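Local coordinates for protein subtilase cytotoxin subunit A (Escherichia coli, PDB 2IY9) that is the protease subunit of an AB5 toxin and cleaves the host endoplasmic reticulum chaperone BiP, which provokes ER stress and eventually kills the cell, at residues Thr35-Ser38 with Leu39-Lys42; Ile97-Arg100 with Tyr101-Gly105; Phe138-Pro141 with Gly142-Lys145; Gln223-Lys226 with Gly227-Pro230. All blocks are in the same frame, centred on the assembly; numbering follows the deposited sequence.

Contact 1 (Thr35-Ser38 with Leu39-Lys42)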
ATOM      1  N   THR A  35      -8.681   8.170 -19.826  1.00 35.93           N
ATOM      2  CA  THR A  35      -9.321   6.992 -20.428  1.00 36.29           C
ATOM      3  C   THR A  35      -9.170   5.739 -19.565  1.00 35.81           C
ATOM      4  O   THR A  35     -10.050   4.877 -19.563  1.00 35.85           O
ATOM      5  CB  THR A  35      -8.838   6.696 -21.878  1.00 36.34           C
ATOM      6  OG1 THR A  35      -7.513   6.161 -21.855  1.00 38.85           O
ATOM      7  CG2 THR A  35      -8.857   7.947 -22.738  1.00 36.54           C
ATOM      8  N   THR A  36      -8.048   5.645 -18.850  1.00 35.58           N
ATOM      9  CA  THR A  36      -7.809   4.574 -17.883  1.00 34.95           C
ATOM     10  C   THR A  36      -8.869   4.639 -16.790  1.00 35.16           C
ATOM     11  O   THR A  36      -9.517   3.636 -16.474  1.00 35.06           O
ATOM     12  CB  THR A  36      -6.387   4.690 -17.270  1.00 34.96           C
ATOM     13  OG1 THR A  36      -5.417   4.436 -18.291  1.00 34.71           O
ATOM     14  CG2 THR A  36      -6.171   3.693 -16.128  1.00 33.06           C
ATOM     15  N   MET A  37      -9.060   5.835 -16.243  1.00 35.65           N
ATOM     16  CA  MET A  37      -9.994   6.049 -15.137  1.00 36.30           C
ATOM     17  C   MET A  37     -11.454   5.864 -15.544  1.00 36.18           C
ATOM     18  O   MET A  37     -12.288   5.483 -14.720  1.00 35.88           O
ATOM     19  CB  MET A  37      -9.766   7.419 -14.495  1.00 36.47           C
ATOM     20  CG  MET A  37      -8.367   7.581 -13.928  1.00 38.73           C
ATOM     21  SD  MET A  37      -7.767   6.082 -13.108  1.00 43.23           S
ATOM     22  CE  MET A  37      -8.775   6.076 -11.621  1.00 41.80           C
ATOM     23  N   SER A  38     -11.746   6.120 -16.821  1.00 35.83           N
ATOM     24  CA  SER A  38     -13.083   5.925 -17.375  1.00 35.78           C
ATOM     25  C   SER A  38     -13.539   4.462 -17.314  1.00 35.40           C
ATOM     26  O   SER A  38     -14.738   4.190 -17.281  1.00 35.60           O
ATOM     27  CB  SER A  38     -13.129   6.431 -18.819  1.00 35.95           C
ATOM     28  OG  SER A  38     -12.486   5.522 -19.700  1.00 37.53           O
ATOM     29  N   LEU A  39     -12.576   3.539 -17.283  1.00 34.60           N
ATOM     30  CA  LEU A  39     -12.840   2.100 -17.214  1.00 34.24           C
ATOM     31  C   LEU A  39     -13.293   1.592 -15.839  1.00 33.88           C
ATOM     32  O   LEU A  39     -13.769   0.458 -15.723  1.00 33.22           O
ATOM     33  CB  LEU A  39     -11.599   1.305 -17.654  1.00 34.48           C
ATOM     34  CG  LEU A  39     -10.927   1.661 -18.983  1.00 35.36           C
ATOM     35  CD1 LEU A  39      -9.749   0.744 -19.245  1.00 36.40           C
ATOM     36  CD2 LEU A  39     -11.922   1.600 -20.132  1.00 36.03           C
ATOM     37  N   THR A  40     -13.117   2.411 -14.804  1.00 33.65           N
ATOM     38  CA  THR A  40     -13.501   2.036 -13.436  1.00 33.88           C
ATOM     39  C   THR A  40     -14.989   2.293 -13.175  1.00 34.14           C
ATOM     40  O   THR A  40     -15.622   3.103 -13.863  1.00 33.80           O
ATOM     41  CB  THR A  40     -12.648   2.772 -12.366  1.00 33.69           C
ATOM     42  OG1 THR A  40     -12.920   4.175 -12.399  1.00 32.92           O
ATOM     43  CG2 THR A  40     -11.153   2.549 -12.604  1.00 34.09           C
ATOM     44  N   ASP A  41     -15.535   1.598 -12.179  1.00 34.11           N
ATOM     45  CA  ASP A  41     -16.953   1.676 -11.833  1.00 34.66           C
ATOM     46  C   ASP A  41     -17.110   2.479 -10.536  1.00 34.77           C
ATOM     47  O   ASP A  41     -16.966   1.934  -9.435  1.00 34.12           O
ATOM     48  CB  ASP A  41     -17.536   0.253 -11.704  1.00 34.91           C
ATOM     49  CG  ASP A  41     -18.982   0.227 -11.196  1.00 36.75           C
ATOM     50  OD1 ASP A  41     -19.747  -0.670 -11.607  1.00 39.27           O
ATOM     51  OD2 ASP A  41     -19.361   1.075 -10.356  1.00 41.31           O
ATOM     52  N   LYS A  42     -17.419   3.767 -10.676  1.00 34.95           N
ATOM     53  CA  LYS A  42     -17.554   4.676  -9.524  1.00 35.67           C
ATOM     54  C   LYS A  42     -18.828   4.404  -8.716  1.00 35.02           C
ATOM     55  O   LYS A  42     -19.024   4.951  -7.633  1.00 35.48           O
ATOM     56  CB  LYS A  42     -17.495   6.148  -9.975  1.00 35.76           C
ATOM     57  CG  LYS A  42     -18.756   6.671 -10.682  1.00 36.80           C
ATOM     58  CD  LYS A  42     -18.607   8.145 -11.129  1.00 37.09           C
ATOM     59  CE  LYS A  42     -18.597   9.124  -9.950  1.00 40.41           C
ATOM     60  NZ  LYS A  42     -18.160  10.514 -10.355  1.00 42.88           N
TER
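Met37 O is gripped twice by Thr40, once by the side chain and once by the backbone. Thr40 OG1 donates to Met37 O at 2.7 Å, arriving in the carbonyl plane with a C=O...donor angle of 151°. The backbone N of Thr40 reaches the same Met37 O at 3.2 Å, but from well above that plane, so the two donors do not compete for one approach. The hydroxyl can do this because it sits between the backbone N and the carbonyl carbon (chi1 66°), tucked back toward the chain that precedes it. The other branch, Thr40 CG2, comes only loosely near the end of the methionine, 4.4 Å from Met37 CE. The contact lies where the short helix 34-38 gives way to loop and carbonyls run out of helical donors; the three-residue spacing of the backbone bonds, as in a 3-10 turn, supplies replacements. Leu39 N likewise bonds Thr36 O at 3.2 Å. The Leu39 side chain folds back along the last turn, with Leu39 CG 3.4 Å from Thr35 O. Ser38 OG also turns back, donating to Thr35 O. Thr36 OG1 turns to Gly31 O and to Thr33 OG1, while Thr40 packs on Ile327 of helix 323-331 and Ala284 of helix 271-288.

Contact 2 (Ile97-Arg100 with Tyr101-Gly105)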
ATOM      1  N   ILE A  97      -3.892   7.807  -1.759  1.00 20.15           N
ATOM      2  CA  ILE A  97      -4.877   6.840  -2.221  1.00 20.34           C
ATOM      3  C   ILE A  97      -6.143   7.530  -2.737  1.00 21.05           C
ATOM      4  O   ILE A  97      -6.640   7.202  -3.817  1.00 21.82           O
ATOM      5  CB  ILE A  97      -5.238   5.845  -1.098  1.00 20.46           C
ATOM      6  CG1 ILE A  97      -4.011   5.004  -0.704  1.00 19.42           C
ATOM      7  CG2 ILE A  97      -6.422   4.927  -1.504  1.00 19.42           C
ATOM      8  CD1 ILE A  97      -4.200   4.297   0.633  1.00 22.17           C
ATOM      9  N   ALA A  98      -6.665   8.483  -1.971  1.00 21.98           N
ATOM     10  CA  ALA A  98      -8.078   8.873  -2.146  1.00 23.00           C
ATOM     11  C   ALA A  98      -8.447  10.367  -2.168  1.00 23.50           C
ATOM     12  O   ALA A  98      -9.635  10.703  -2.331  1.00 23.62           O
ATOM     13  CB  ALA A  98      -8.915   8.149  -1.100  1.00 22.68           C
ATOM     14  N   SER A  99      -7.484  11.268  -1.969  1.00 23.62           N
ATOM     15  CA  SER A  99      -7.830  12.704  -1.883  1.00 24.03           C
ATOM     16  C   SER A  99      -8.598  13.207  -3.115  1.00 23.76           C
ATOM     17  O   SER A  99      -8.230  12.911  -4.246  1.00 24.33           O
ATOM     18  CB  SER A  99      -6.595  13.580  -1.629  1.00 23.56           C
ATOM     19  OG  SER A  99      -6.911  14.955  -1.852  1.00 23.93           O
ATOM     20  N   ARG A 100      -9.662  13.971  -2.878  1.00 23.99           N
ATOM     21  CA  ARG A 100     -10.563  14.413  -3.952  1.00 23.88           C
ATOM     22  C   ARG A 100     -10.238  15.784  -4.518  1.00 24.55           C
ATOM     23  O   ARG A 100     -10.762  16.174  -5.561  1.00 24.97           O
ATOM     24  CB  ARG A 100     -12.011  14.370  -3.462  1.00 24.17           C
ATOM     25  CG  ARG A 100     -12.400  12.961  -3.100  1.00 23.40           C
ATOM     26  CD  ARG A 100     -13.886  12.778  -2.853  1.00 24.71           C
ATOM     27  NE  ARG A 100     -14.124  11.367  -2.577  1.00 24.76           N
ATOM     28  CZ  ARG A 100     -15.314  10.824  -2.336  1.00 26.41           C
ATOM     29  NH1 ARG A 100     -16.414  11.577  -2.338  1.00 26.43           N
ATOM     30  NH2 ARG A 100     -15.396   9.519  -2.091  1.00 24.87           N
ATOM     31  N   TYR A 101      -9.399  16.523  -3.806  1.00 25.18           N
ATOM     32  CA  TYR A 101      -8.886  17.802  -4.286  1.00 25.54           C
ATOM     33  C   TYR A 101      -7.667  18.195  -3.473  1.00 25.31           C
ATOM     34  O   TYR A 101      -7.475  17.710  -2.352  1.00 25.18           O
ATOM     35  CB  TYR A 101      -9.965  18.904  -4.236  1.00 26.62           C
ATOM     36  CG  TYR A 101     -10.680  19.080  -2.905  1.00 26.67           C
ATOM     37  CD1 TYR A 101     -10.149  19.881  -1.893  1.00 28.02           C
ATOM     38  CD2 TYR A 101     -11.913  18.474  -2.682  1.00 28.29           C
ATOM     39  CE1 TYR A 101     -10.836  20.046  -0.672  1.00 28.63           C
ATOM     40  CE2 TYR A 101     -12.593  18.638  -1.492  1.00 27.94           C
ATOM     41  CZ  TYR A 101     -12.059  19.421  -0.501  1.00 27.67           C
ATOM     42  OH  TYR A 101     -12.770  19.559   0.667  1.00 29.94           O
ATOM     43  N   GLY A 102      -6.847  19.079  -4.035  1.00 24.95           N
ATOM     44  CA  GLY A 102      -5.592  19.468  -3.400  1.00 25.04           C
ATOM     45  C   GLY A 102      -4.590  18.432  -3.834  1.00 24.90           C
ATOM     46  O   GLY A 102      -4.032  18.518  -4.926  1.00 26.06           O
ATOM     47  N   ILE A 103      -4.396  17.422  -3.004  1.00 24.75           N
ATOM     48  CA  ILE A 103      -3.683  16.218  -3.436  1.00 24.48           C
ATOM     49  C   ILE A 103      -4.561  15.426  -4.422  1.00 24.39           C
ATOM     50  O   ILE A 103      -5.771  15.295  -4.216  1.00 24.27           O
ATOM     51  CB  ILE A 103      -3.287  15.349  -2.211  1.00 23.77           C
ATOM     52  CG1 ILE A 103      -2.362  16.135  -1.269  1.00 24.79           C
ATOM     53  CG2 ILE A 103      -2.623  14.029  -2.619  1.00 23.21           C
ATOM     54  CD1 ILE A 103      -1.132  16.752  -1.963  1.00 21.35           C
ATOM     55  N   TYR A 104      -3.947  14.921  -5.491  1.00 24.44           N
ATOM     56  CA  TYR A 104      -4.649  14.092  -6.463  1.00 24.66           C
ATOM     57  C   TYR A 104      -4.521  12.634  -6.066  1.00 24.25           C
ATOM     58  O   TYR A 104      -3.493  11.997  -6.321  1.00 24.04           O
ATOM     59  CB  TYR A 104      -4.084  14.287  -7.872  1.00 25.57           C
ATOM     60  CG  TYR A 104      -4.352  15.652  -8.470  1.00 27.00           C
ATOM     61  CD1 TYR A 104      -5.434  15.862  -9.334  1.00 27.39           C
ATOM     62  CD2 TYR A 104      -3.529  16.737  -8.166  1.00 26.28           C
ATOM     63  CE1 TYR A 104      -5.678  17.135  -9.894  1.00 28.30           C
ATOM     64  CE2 TYR A 104      -3.769  18.001  -8.713  1.00 27.97           C
ATOM     65  CZ  TYR A 104      -4.833  18.190  -9.568  1.00 28.29           C
ATOM     66  OH  TYR A 104      -5.043  19.456 -10.091  1.00 29.97           O
ATOM     67  N   GLY A 105      -5.573  12.101  -5.452  1.00 23.86           N
ATOM     68  CA  GLY A 105      -5.588  10.696  -5.088  1.00 23.83           C
ATOM     69  C   GLY A 105      -5.601   9.846  -6.342  1.00 23.82           C
ATOM     70  O   GLY A 105      -6.156  10.251  -7.363  1.00 23.56           O
TER
HETATM   71  O   HOH W   1      -5.629  16.908  -0.110  1.00 30.35           O
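Ser99 OG donates to Ile103 O across the turn, and at 2.6 Å this is a short bond; the donor is tilted 29° from the carbonyl plane. A second partner is a water, water 1, which donates to Ser99 OG at 2.9 Å and accepts from Ile103 N at 3.2 Å. The serine thereby holds both backbone ends of Ile103, its carbonyl directly and its amide through the water. Tyr101 O is 2.9 Å from Ser99 OG, but the angle is too poor for a hydrogen bond. What aims the hydroxyl inward is the first torsion of Ser99, which places OG opposite the backbone N (chi1 167°) and beside the carbonyl carbon. Serine suits this buried position because its short hydroxyl serves both Ile103 O and the water, while Ser99 CB packs against Ile103 CB at 3.8 Å.

One shell further out, the backbone closes the loop: Gly105 N donates to Ser99 O at 3.0 Å. Gly105 CA passes close to the peptide between Ala98 and Ser99, where there is no room for a side chain, which makes glycine the fitting residue. Gly102, with its positive phi of 86°, provides the sharp bend between Tyr101 and Ile103.

The turn follows helix 84-98 and leads toward strand 111-116, in the beta-alpha-beta crossover that joins parallel strands 65-70 and 111-116. Ile97 presses on Val48 and Val50 of strand 47-52 and on Ile112, while Ile103 reaches Thr257 and Leu259 of strand 256-259.

Contact 3 (Phe138-Pro141 with Gly142-Lys145)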
ATOM      1  N   PHE A 138     -19.621  -8.300   8.201  1.00 30.46           N
ATOM      2  CA  PHE A 138     -20.563  -7.287   7.738  1.00 30.99           C
ATOM      3  C   PHE A 138     -19.973  -6.315   6.715  1.00 30.51           C
ATOM      4  O   PHE A 138     -20.683  -5.475   6.155  1.00 30.15           O
ATOM      5  CB  PHE A 138     -21.255  -6.617   8.922  1.00 31.88           C
ATOM      6  CG  PHE A 138     -21.837  -7.608   9.891  1.00 33.71           C
ATOM      7  CD1 PHE A 138     -22.848  -8.486   9.481  1.00 37.23           C
ATOM      8  CD2 PHE A 138     -21.340  -7.711  11.189  1.00 36.07           C
ATOM      9  CE1 PHE A 138     -23.376  -9.429  10.356  1.00 37.24           C
ATOM     10  CE2 PHE A 138     -21.864  -8.653  12.080  1.00 36.15           C
ATOM     11  CZ  PHE A 138     -22.879  -9.509  11.670  1.00 36.28           C
ATOM     12  N   LEU A 139     -18.680  -6.477   6.446  1.00 29.72           N
ATOM     13  CA  LEU A 139     -18.021  -5.786   5.342  1.00 29.08           C
ATOM     14  C   LEU A 139     -18.466  -6.370   3.997  1.00 28.96           C
ATOM     15  O   LEU A 139     -18.369  -7.579   3.767  1.00 28.74           O
ATOM     16  CB  LEU A 139     -16.497  -5.895   5.478  1.00 28.74           C
ATOM     17  CG  LEU A 139     -15.870  -5.131   6.643  1.00 28.85           C
ATOM     18  CD1 LEU A 139     -14.417  -5.539   6.870  1.00 26.84           C
ATOM     19  CD2 LEU A 139     -16.007  -3.622   6.404  1.00 27.39           C
ATOM     20  N   ALA A 140     -18.961  -5.497   3.127  1.00 28.11           N
ATOM     21  CA  ALA A 140     -19.393  -5.874   1.795  1.00 27.57           C
ATOM     22  C   ALA A 140     -18.155  -6.145   0.934  1.00 27.74           C
ATOM     23  O   ALA A 140     -17.052  -5.706   1.295  1.00 26.43           O
ATOM     24  CB  ALA A 140     -20.254  -4.755   1.193  1.00 27.72           C
ATOM     25  N   PRO A 141     -18.329  -6.848  -0.215  1.00 27.84           N
ATOM     26  CA  PRO A 141     -17.194  -7.070  -1.111  1.00 27.89           C
ATOM     27  C   PRO A 141     -16.661  -5.706  -1.546  1.00 27.92           C
ATOM     28  O   PRO A 141     -17.447  -4.815  -1.864  1.00 29.00           O
ATOM     29  CB  PRO A 141     -17.825  -7.792  -2.309  1.00 28.23           C
ATOM     30  CG  PRO A 141     -19.085  -8.413  -1.762  1.00 28.39           C
ATOM     31  CD  PRO A 141     -19.578  -7.417  -0.757  1.00 28.21           C
ATOM     32  N   GLY A 142     -15.350  -5.525  -1.527  1.00 27.62           N
ATOM     33  CA  GLY A 142     -14.775  -4.223  -1.887  1.00 26.78           C
ATOM     34  C   GLY A 142     -14.535  -3.288  -0.706  1.00 26.64           C
ATOM     35  O   GLY A 142     -13.835  -2.284  -0.854  1.00 26.78           O
ATOM     36  N   GLU A 143     -15.133  -3.601   0.446  1.00 25.51           N
ATOM     37  CA  GLU A 143     -14.884  -2.853   1.686  1.00 25.19           C
ATOM     38  C   GLU A 143     -13.713  -3.489   2.431  1.00 24.45           C
ATOM     39  O   GLU A 143     -13.828  -4.610   2.942  1.00 23.68           O
ATOM     40  CB  GLU A 143     -16.141  -2.796   2.575  1.00 25.14           C
ATOM     41  CG  GLU A 143     -17.340  -2.096   1.909  1.00 25.04           C
ATOM     42  CD  GLU A 143     -18.596  -2.038   2.777  1.00 25.71           C
ATOM     43  OE1 GLU A 143     -18.705  -2.789   3.776  1.00 27.99           O
ATOM     44  OE2 GLU A 143     -19.491  -1.221   2.457  1.00 26.10           O
ATOM     45  N   GLU A 144     -12.586  -2.775   2.460  1.00 23.68           N
ATOM     46  CA  GLU A 144     -11.349  -3.235   3.127  1.00 23.45           C
ATOM     47  C   GLU A 144     -10.792  -4.549   2.540  1.00 23.26           C
ATOM     48  O   GLU A 144     -10.202  -5.385   3.249  1.00 23.50           O
ATOM     49  CB  GLU A 144     -11.535  -3.298   4.652  1.00 23.73           C
ATOM     50  CG  GLU A 144     -11.996  -1.974   5.263  1.00 24.87           C
ATOM     51  CD  GLU A 144     -11.717  -1.880   6.747  1.00 27.14           C
ATOM     52  OE1 GLU A 144     -12.680  -1.924   7.532  1.00 28.90           O
ATOM     53  OE2 GLU A 144     -10.539  -1.751   7.130  1.00 27.38           O
ATOM     54  N   LYS A 145     -10.992  -4.720   1.235  1.00 22.64           N
ATOM     55  CA  LYS A 145     -10.384  -5.807   0.474  1.00 22.48           C
ATOM     56  C   LYS A 145      -8.896  -5.507   0.259  1.00 21.97           C
ATOM     57  O   LYS A 145      -8.029  -6.406   0.319  1.00 21.68           O
ATOM     58  CB  LYS A 145     -11.079  -5.920  -0.886  1.00 21.87           C
ATOM     59  CG  LYS A 145     -10.771  -7.193  -1.661  1.00 22.78           C
ATOM     60  CD  LYS A 145     -11.460  -7.175  -3.017  1.00 23.35           C
ATOM     61  CE  LYS A 145     -11.331  -8.506  -3.756  1.00 23.52           C
ATOM     62  NZ  LYS A 145     -12.071  -9.626  -3.067  1.00 24.65           N
TER
HETATM   63  O   HOH W   2     -20.000  -2.693   6.110  1.00 37.01           O
HETATM   64  O   HOH W   3     -15.095  -7.407   2.490  1.00 28.23           O
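The carboxylate of Glu143 lies flat against the backbone and methyl group of Ala140. Ala140 N donates to Glu143 OE1 at 2.8 Å, coming from above the carboxylate plane, 58° out of it. On that same face Ala140 CB sits almost straight over Glu143 CD at 3.6 Å. Leu139 CD2 lies beyond the OE1 end, obliquely and a little to the other side of the plane, 3.9 Å from Glu143 OE1. Water 2 donates to Glu143 OE1 at 2.7 Å and ties it to Phe138 O. An extended chain beyond CG (chi2 180°) gives the glutamate just the length to reach back three residues to the amide, and the two bonds to OE1 limit its rotation.

The backbone that sets this up is a type II beta turn from Ala140 to Glu143, closed by Glu143 N donating to Ala140 O at 3.0 Å. Proline at the second position matches the required phi. Gly142 at the third has phi 93°, where a side chain would jam against Pro141 O. Water 3 bridges Ala140 O and Glu143 O.

Leu139 rests on Ile133 of helix 125-134 and on Phe66 of strand 65-70. The turn leads from that helix into strand 147-149, and backbone bonds tie Gly142 and Glu144 to Val47 at the start of strand 47-52; there the buried Glu144 carboxylate makes a salt bridge to Arg115 of strand 111-116 and a hydrogen bond to Ser49.

Contact 4 (Gln223-Lys226 with Gly227-Pro230); sequences QYRK and GETP
Tyr224 and Pro230 face each other across the ends of a surface loop after strand 215-221, whose tip is a type II beta turn from Arg225 to Glu228. Pro230 CG sits over the middle of the tyrosine ring, 3.8 Å from its centroid and 6° off the ring normal, a CH-pi contact. Proline suits the place: its compact ring, tied to the backbone, lays a C-H-bearing carbon on the aromatic face. On the surface side, the extended side chain of Glu228 runs back beside Arg225, with Glu228 OE2 3.5 Å from Arg225 CG. The charged groups do not meet, however: the arginine bends off at chi3, the guanidinium and carboxylate planes are 79° apart, and Arg225 NE is 5.1 Å from Glu228 OE2, so any attraction is probably modest. At the turn itself Glu228 N bonds Arg225 O at 2.8 Å, and Gly227 takes a positive phi that a side chain, pushed against Lys226 O, would not tolerate. Val320 of strand 319-320 packs on both Tyr224 and Pro230. Glu228 OE1 returns to the chain: Arg225 N donates to it at 2.9 Å from above the carboxylate plane, and water 4 donates to Glu228 OE1 at 2.6 Å.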
ATOM      1  N   GLN A 223      12.003   9.512  -9.569  1.00 26.31           N
ATOM      2  CA  GLN A 223      11.175  10.172 -10.567  1.00 26.37           C
ATOM      3  C   GLN A 223      11.612   9.794 -11.979  1.00 26.89           C
ATOM      4  O   GLN A 223      12.810   9.754 -12.282  1.00 27.00           O
ATOM      5  CB  GLN A 223      11.261  11.687 -10.387  1.00 26.02           C
ATOM      6  CG  GLN A 223      10.305  12.470 -11.271  1.00 24.73           C
ATOM      7  CD  GLN A 223      10.184  13.911 -10.830  1.00 24.64           C
ATOM      8  OE1 GLN A 223      10.444  14.237  -9.666  1.00 23.49           O
ATOM      9  NE2 GLN A 223       9.777  14.787 -11.751  1.00 24.78           N
ATOM     10  N   TYR A 224      10.626   9.505 -12.822  1.00 27.86           N
ATOM     11  CA  TYR A 224      10.843   9.219 -14.226  1.00 28.69           C
ATOM     12  C   TYR A 224       9.634   9.655 -15.059  1.00 29.92           C
ATOM     13  O   TYR A 224       8.522   9.806 -14.538  1.00 30.00           O
ATOM     14  CB  TYR A 224      11.120   7.724 -14.443  1.00 28.62           C
ATOM     15  CG  TYR A 224       9.954   6.811 -14.084  1.00 28.73           C
ATOM     16  CD1 TYR A 224       9.122   6.290 -15.070  1.00 28.02           C
ATOM     17  CD2 TYR A 224       9.703   6.462 -12.751  1.00 27.85           C
ATOM     18  CE1 TYR A 224       8.054   5.439 -14.739  1.00 29.41           C
ATOM     19  CE2 TYR A 224       8.649   5.621 -12.408  1.00 28.08           C
ATOM     20  CZ  TYR A 224       7.827   5.111 -13.399  1.00 28.35           C
ATOM     21  OH  TYR A 224       6.776   4.276 -13.043  1.00 29.20           O
ATOM     22  N   ARG A 225       9.857   9.836 -16.358  1.00 30.50           N
ATOM     23  CA  ARG A 225       8.774  10.071 -17.300  1.00 32.26           C
ATOM     24  C   ARG A 225       8.517   8.761 -18.014  1.00 32.26           C
ATOM     25  O   ARG A 225       9.449   7.982 -18.235  1.00 32.61           O
ATOM     26  CB  ARG A 225       9.169  11.119 -18.348  1.00 32.04           C
ATOM     27  CG  ARG A 225       9.756  12.405 -17.816  1.00 33.77           C
ATOM     28  CD  ARG A 225       9.910  13.424 -18.953  1.00 34.29           C
ATOM     29  NE  ARG A 225       8.653  14.116 -19.218  1.00 39.27           N
ATOM     30  CZ  ARG A 225       8.428  15.405 -18.978  1.00 40.93           C
ATOM     31  NH1 ARG A 225       9.387  16.195 -18.485  1.00 42.23           N
ATOM     32  NH2 ARG A 225       7.238  15.914 -19.250  1.00 41.56           N
ATOM     33  N   LYS A 226       7.267   8.519 -18.398  1.00 32.61           N
ATOM     34  CA  LYS A 226       6.943   7.361 -19.229  1.00 33.18           C
ATOM     35  C   LYS A 226       7.921   7.297 -20.402  1.00 33.11           C
ATOM     36  O   LYS A 226       8.171   8.306 -21.057  1.00 33.18           O
ATOM     37  CB  LYS A 226       5.512   7.460 -19.747  1.00 33.39           C
ATOM     38  CG  LYS A 226       5.046   6.239 -20.532  1.00 35.18           C
ATOM     39  CD  LYS A 226       3.540   6.289 -20.750  1.00 38.46           C
ATOM     40  CE  LYS A 226       2.978   4.903 -21.022  1.00 41.10           C
ATOM     41  NZ  LYS A 226       3.301   3.976 -19.897  1.00 42.81           N
ATOM     42  N   GLY A 227       8.481   6.116 -20.651  1.00 33.32           N
ATOM     43  CA  GLY A 227       9.510   5.971 -21.681  1.00 33.00           C
ATOM     44  C   GLY A 227      10.920   5.885 -21.127  1.00 32.49           C
ATOM     45  O   GLY A 227      11.788   5.278 -21.747  1.00 32.52           O
ATOM     46  N   GLU A 228      11.155   6.510 -19.969  1.00 32.15           N
ATOM     47  CA  GLU A 228      12.446   6.429 -19.290  1.00 31.58           C
ATOM     48  C   GLU A 228      12.523   5.147 -18.460  1.00 31.30           C
ATOM     49  O   GLU A 228      11.502   4.664 -17.960  1.00 31.52           O
ATOM     50  CB  GLU A 228      12.683   7.662 -18.407  1.00 31.61           C
ATOM     51  CG  GLU A 228      12.662   8.991 -19.178  1.00 31.41           C
ATOM     52  CD  GLU A 228      12.774  10.232 -18.290  1.00 32.64           C
ATOM     53  OE1 GLU A 228      12.662  10.121 -17.048  1.00 30.28           O
ATOM     54  OE2 GLU A 228      12.967  11.333 -18.860  1.00 34.68           O
ATOM     55  N   THR A 229      13.719   4.573 -18.347  1.00 30.74           N
ATOM     56  CA  THR A 229      13.926   3.379 -17.518  1.00 29.75           C
ATOM     57  C   THR A 229      14.038   3.798 -16.049  1.00 29.07           C
ATOM     58  O   THR A 229      14.941   4.552 -15.688  1.00 28.91           O
ATOM     59  CB  THR A 229      15.187   2.597 -17.945  1.00 30.36           C
ATOM     60  OG1 THR A 229      14.996   2.048 -19.258  1.00 30.93           O
ATOM     61  CG2 THR A 229      15.498   1.472 -16.953  1.00 29.45           C
ATOM     62  N   PRO A 230      13.108   3.327 -15.201  1.00 28.33           N
ATOM     63  CA  PRO A 230      13.139   3.653 -13.775  1.00 27.50           C
ATOM     64  C   PRO A 230      14.314   3.032 -13.060  1.00 27.39           C
ATOM     65  O   PRO A 230      14.840   1.996 -13.489  1.00 27.04           O
ATOM     66  CB  PRO A 230      11.832   3.040 -13.237  1.00 27.41           C
ATOM     67  CG  PRO A 230      10.987   2.814 -14.426  1.00 27.92           C
ATOM     68  CD  PRO A 230      11.948   2.486 -15.532  1.00 27.88           C
TER
HETATM   69  O   HOH W   4      14.394   9.323 -15.228  1.00 47.80           O

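In the fold
Contacts 3 and 4 repeat one device, a type II turn whose last residue, a glutamate, bonds back to the amide of the first, yet their centres lie about 35 Å apart on opposite sides of the chain's centre. Contacts 1 and 2 are nearer, with closest atoms about 7 Å apart, and Tyr107 lies between them: it touches Met37 and Thr40 and bonds the backbone of Ile97. Strand 47-52, which carries Asp52, inferred to belong to the charge relay, links contacts 2 and 3. The side chain of Ile97 is about 8 Å from that of Asp52, and that of Glu144 about 11 Å. Contacts 1 and 4 lie away from the inferred catalytic residues.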